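Aldehyde dehydrogenase (Bartonella henselae, PDB 3I44) probably catalyses the NAD(P)+-dependent oxidation of aldehydes to carboxylic acids. Local coordinates at residues L264-A276 with F468-G480. The protein carries 1 engineered substitution. Sequence-based numbering, arbitrary orientation.
Sequences LKRVCLELGGKGA and FGGVKFSGRAREG
Leu269, near the end of strand 266-270, and Leu271, just beyond it, meet residues 474-477 of the loop through two backbone hydrogen bonds: Ala477 N gives to Leu269 O at 3.1 Å, and Leu271 N to Ser474 O at 2.9 Å. Gly475 lies between them with its CA 3.4 Å from Leu269 O, a CA-H...O contact. One residue further along the first segment, Gly272 O accepts from Ser474 OG in its carbonyl plane (2.7 Å). A water accepting from both Leu269 N and Arg476 N adds a bridge.

Glu270 starts out away from the loop, but its chain bends at chi2 (-83°) and brings the carboxylate back against the loop. OE2 ends 2.5 Å from Phe468 O and close to the methyl of Ala477, while OE1 meets the Phe468 ring at its edge, 3.4 Å from CD2. Glu479 flanks Glu270 CG, its own OE1 salt-bridged to Lys181. Residues 269-274 form the LELGGK signature of aldehyde dehydrogenases.

Strand 266-270 pairs in parallel with strand 243-247, helix 250-261 packs on Leu269 and Leu271, and Arg476 reaches across to Glu242 and Asp490 of the second subunit.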
# COMPACT_ATOMS: atom_id res chain seq x y z
N LEU A 264 9.61 6.14 -0.70
CA LEU A 264 8.43 5.56 -1.33
C LEU A 264 8.47 4.02 -1.39
O LEU A 264 8.14 3.42 -2.41
CB LEU A 264 8.26 6.14 -2.72
CG LEU A 264 7.99 7.65 -2.71
CD1 LEU A 264 8.24 8.29 -4.08
CD2 LEU A 264 6.56 7.92 -2.19
N LYS A 265 8.91 3.41 -0.29
CA LYS A 265 8.91 1.94 -0.15
C LYS A 265 7.48 1.44 -0.09
O LYS A 265 6.57 2.13 0.35
CB LYS A 265 9.60 1.52 1.15
CG LYS A 265 11.06 1.81 1.23
CD LYS A 265 11.56 1.37 2.59
CE LYS A 265 13.05 1.49 2.74
NZ LYS A 265 13.52 2.80 2.47
N ARG A 266 7.28 0.22 -0.55
CA ARG A 266 6.08 -0.49 -0.14
C ARG A 266 6.18 -0.80 1.37
O ARG A 266 7.20 -1.31 1.85
CB ARG A 266 5.89 -1.78 -0.96
CG ARG A 266 4.75 -2.66 -0.42
CD ARG A 266 4.57 -3.87 -1.29
NE ARG A 266 3.95 -3.55 -2.57
CZ ARG A 266 3.96 -4.36 -3.62
NH1 ARG A 266 4.62 -5.52 -3.57
NH2 ARG A 266 3.36 -3.99 -4.74
N VAL A 267 5.13 -0.50 2.10
CA VAL A 267 5.10 -0.76 3.51
C VAL A 267 3.93 -1.68 3.83
O VAL A 267 2.77 -1.32 3.59
CB VAL A 267 4.99 0.57 4.31
CG1 VAL A 267 4.88 0.27 5.82
CG2 VAL A 267 6.21 1.49 3.99
N CYS A 268 4.23 -2.88 4.33
CA CYS A 268 3.18 -3.83 4.72
C CYS A 268 3.17 -4.01 6.26
O CYS A 268 4.15 -4.41 6.85
CB CYS A 268 3.39 -5.17 4.00
SG CYS A 268 3.18 -4.98 2.22
N LEU A 269 2.06 -3.65 6.89
CA LEU A 269 1.96 -3.60 8.36
C LEU A 269 0.95 -4.62 8.93
O LEU A 269 -0.24 -4.64 8.49
CB LEU A 269 1.51 -2.19 8.78
CG LEU A 269 2.40 -1.02 8.38
CD1 LEU A 269 1.83 0.34 8.83
CD2 LEU A 269 3.85 -1.19 8.92
N GLU A 270 1.40 -5.39 9.92
CA GLU A 270 0.54 -6.25 10.74
C GLU A 270 0.62 -5.71 12.18
O GLU A 270 1.67 -5.85 12.85
CB GLU A 270 1.05 -7.69 10.71
CG GLU A 270 0.92 -8.42 9.36
CD GLU A 270 -0.47 -9.02 9.13
OE1 GLU A 270 -1.28 -9.01 10.10
OE2 GLU A 270 -0.74 -9.49 7.99
N LEU A 271 -0.45 -5.05 12.62
CA LEU A 271 -0.42 -4.29 13.88
C LEU A 271 -1.38 -4.89 14.94
O LEU A 271 -1.78 -6.06 14.85
CB LEU A 271 -0.73 -2.81 13.61
CG LEU A 271 0.14 -2.21 12.49
CD1 LEU A 271 -0.19 -0.74 12.15
CD2 LEU A 271 1.61 -2.37 12.78
N GLY A 272 -1.76 -4.11 15.93
CA GLY A 272 -2.54 -4.64 17.03
C GLY A 272 -4.03 -4.74 16.75
O GLY A 272 -4.50 -4.43 15.65
N GLY A 273 -4.76 -5.19 17.76
CA GLY A 273 -6.20 -5.33 17.65
C GLY A 273 -6.92 -5.20 18.96
O GLY A 273 -6.31 -5.25 20.05
N LYS A 274 -8.22 -5.02 18.86
CA LYS A 274 -9.09 -5.04 20.04
C LYS A 274 -10.41 -5.74 19.66
O LYS A 274 -11.49 -5.17 19.71
CB LYS A 274 -9.31 -3.65 20.62
CG LYS A 274 -10.00 -3.66 22.00
CD LYS A 274 -9.00 -3.83 23.18
CE LYS A 274 -9.71 -4.22 24.49
NZ LYS A 274 -8.76 -4.54 25.59
N GLY A 275 -10.25 -7.01 19.33
CA GLY A 275 -11.31 -7.83 18.79
C GLY A 275 -12.56 -7.87 19.64
O GLY A 275 -12.49 -8.06 20.85
N ALA A 276 -13.69 -7.66 18.99
CA ALA A 276 -14.98 -7.92 19.59
C ALA A 276 -15.42 -9.37 19.30
O ALA A 276 -15.20 -9.89 18.20
CB ALA A 276 -15.97 -6.96 19.07
N PHE A 468 -3.92 -13.46 6.38
CA PHE A 468 -4.05 -12.91 7.70
C PHE A 468 -3.72 -11.41 7.65
O PHE A 468 -2.61 -11.02 7.25
CB PHE A 468 -3.11 -13.62 8.68
CG PHE A 468 -3.33 -13.22 10.12
CD1 PHE A 468 -4.06 -14.04 10.98
CD2 PHE A 468 -2.83 -12.03 10.62
CE1 PHE A 468 -4.28 -13.68 12.31
CE2 PHE A 468 -3.04 -11.65 11.94
CZ PHE A 468 -3.75 -12.47 12.78
N GLY A 469 -4.67 -10.58 8.09
CA GLY A 469 -4.44 -9.17 8.17
C GLY A 469 -5.67 -8.39 8.44
O GLY A 469 -6.78 -8.93 8.38
N GLY A 470 -5.48 -7.10 8.71
CA GLY A 470 -6.58 -6.24 9.20
C GLY A 470 -6.93 -5.09 8.29
O GLY A 470 -6.62 -5.10 7.09
N VAL A 471 -7.64 -4.12 8.87
CA VAL A 471 -7.93 -2.80 8.28
C VAL A 471 -7.61 -1.74 9.35
O VAL A 471 -7.36 -2.07 10.53
CB VAL A 471 -9.42 -2.65 7.81
CG1 VAL A 471 -9.83 -3.76 6.80
CG2 VAL A 471 -10.33 -2.68 8.98
N LYS A 472 -7.62 -0.48 8.94
CA LYS A 472 -7.41 0.71 9.82
C LYS A 472 -6.14 0.59 10.66
O LYS A 472 -5.06 0.30 10.14
CB LYS A 472 -8.65 0.96 10.67
CG LYS A 472 -9.86 1.40 9.89
CD LYS A 472 -11.16 0.93 10.47
CE LYS A 472 -11.59 1.73 11.66
NZ LYS A 472 -11.80 3.13 11.28
N PHE A 473 -6.24 0.80 11.97
CA PHE A 473 -5.05 0.80 12.86
C PHE A 473 -4.47 -0.58 13.12
O PHE A 473 -3.41 -0.72 13.73
CB PHE A 473 -5.36 1.47 14.22
CG PHE A 473 -5.31 2.99 14.20
CD1 PHE A 473 -5.47 3.70 13.03
CD2 PHE A 473 -5.05 3.71 15.38
CE1 PHE A 473 -5.37 5.14 13.03
CE2 PHE A 473 -4.95 5.12 15.38
CZ PHE A 473 -5.12 5.83 14.22
N SER A 474 -5.15 -1.62 12.65
CA SER A 474 -4.54 -2.94 12.69
C SER A 474 -3.56 -3.19 11.52
O SER A 474 -2.96 -4.26 11.45
CB SER A 474 -5.62 -4.03 12.70
OG SER A 474 -6.47 -3.91 13.86
N GLY A 475 -3.45 -2.23 10.60
CA GLY A 475 -2.61 -2.40 9.39
C GLY A 475 -3.45 -3.01 8.28
O GLY A 475 -4.61 -3.38 8.51
N ARG A 476 -2.89 -3.11 7.09
CA ARG A 476 -3.61 -3.64 5.94
C ARG A 476 -2.81 -4.71 5.19
O ARG A 476 -3.19 -5.12 4.09
CB ARG A 476 -4.01 -2.51 4.98
CG ARG A 476 -5.26 -1.79 5.45
CD ARG A 476 -5.73 -0.74 4.48
NE ARG A 476 -7.10 -0.35 4.80
CZ ARG A 476 -7.48 0.65 5.60
NH1 ARG A 476 -6.60 1.43 6.20
NH2 ARG A 476 -8.76 0.88 5.78
N ALA A 477 -1.73 -5.15 5.78
CA ALA A 477 -0.97 -6.29 5.26
C ALA A 477 -1.89 -7.50 5.00
O ALA A 477 -2.91 -7.68 5.66
CB ALA A 477 0.07 -6.66 6.23
N ARG A 478 -1.52 -8.32 4.05
CA ARG A 478 -2.27 -9.53 3.69
C ARG A 478 -1.23 -10.65 3.58
O ARG A 478 -0.66 -10.89 2.51
CB ARG A 478 -3.03 -9.28 2.39
CG ARG A 478 -4.19 -8.28 2.54
CD ARG A 478 -5.40 -8.92 3.22
NE ARG A 478 -6.56 -8.06 3.53
CZ ARG A 478 -6.64 -7.20 4.56
NH1 ARG A 478 -5.58 -6.97 5.35
NH2 ARG A 478 -7.77 -6.56 4.79
N GLU A 479 -0.93 -11.25 4.74
CA GLU A 479 0.13 -12.25 4.84
C GLU A 479 -0.44 -13.64 4.60
O GLU A 479 -1.59 -13.89 4.88
CB GLU A 479 0.83 -12.15 6.19
CG GLU A 479 1.61 -10.83 6.38
CD GLU A 479 2.72 -10.89 7.42
OE1 GLU A 479 3.83 -10.37 7.15
OE2 GLU A 479 2.52 -11.51 8.49
N GLY A 480 0.37 -14.56 4.09
CA GLY A 480 -0.05 -15.94 3.96
C GLY A 480 -0.55 -16.30 2.57
O GLY A 480 -1.16 -15.47 1.86
O HOH W 1 -2.77 -6.31 9.06
O HOH W 2 -0.16 -2.24 5.69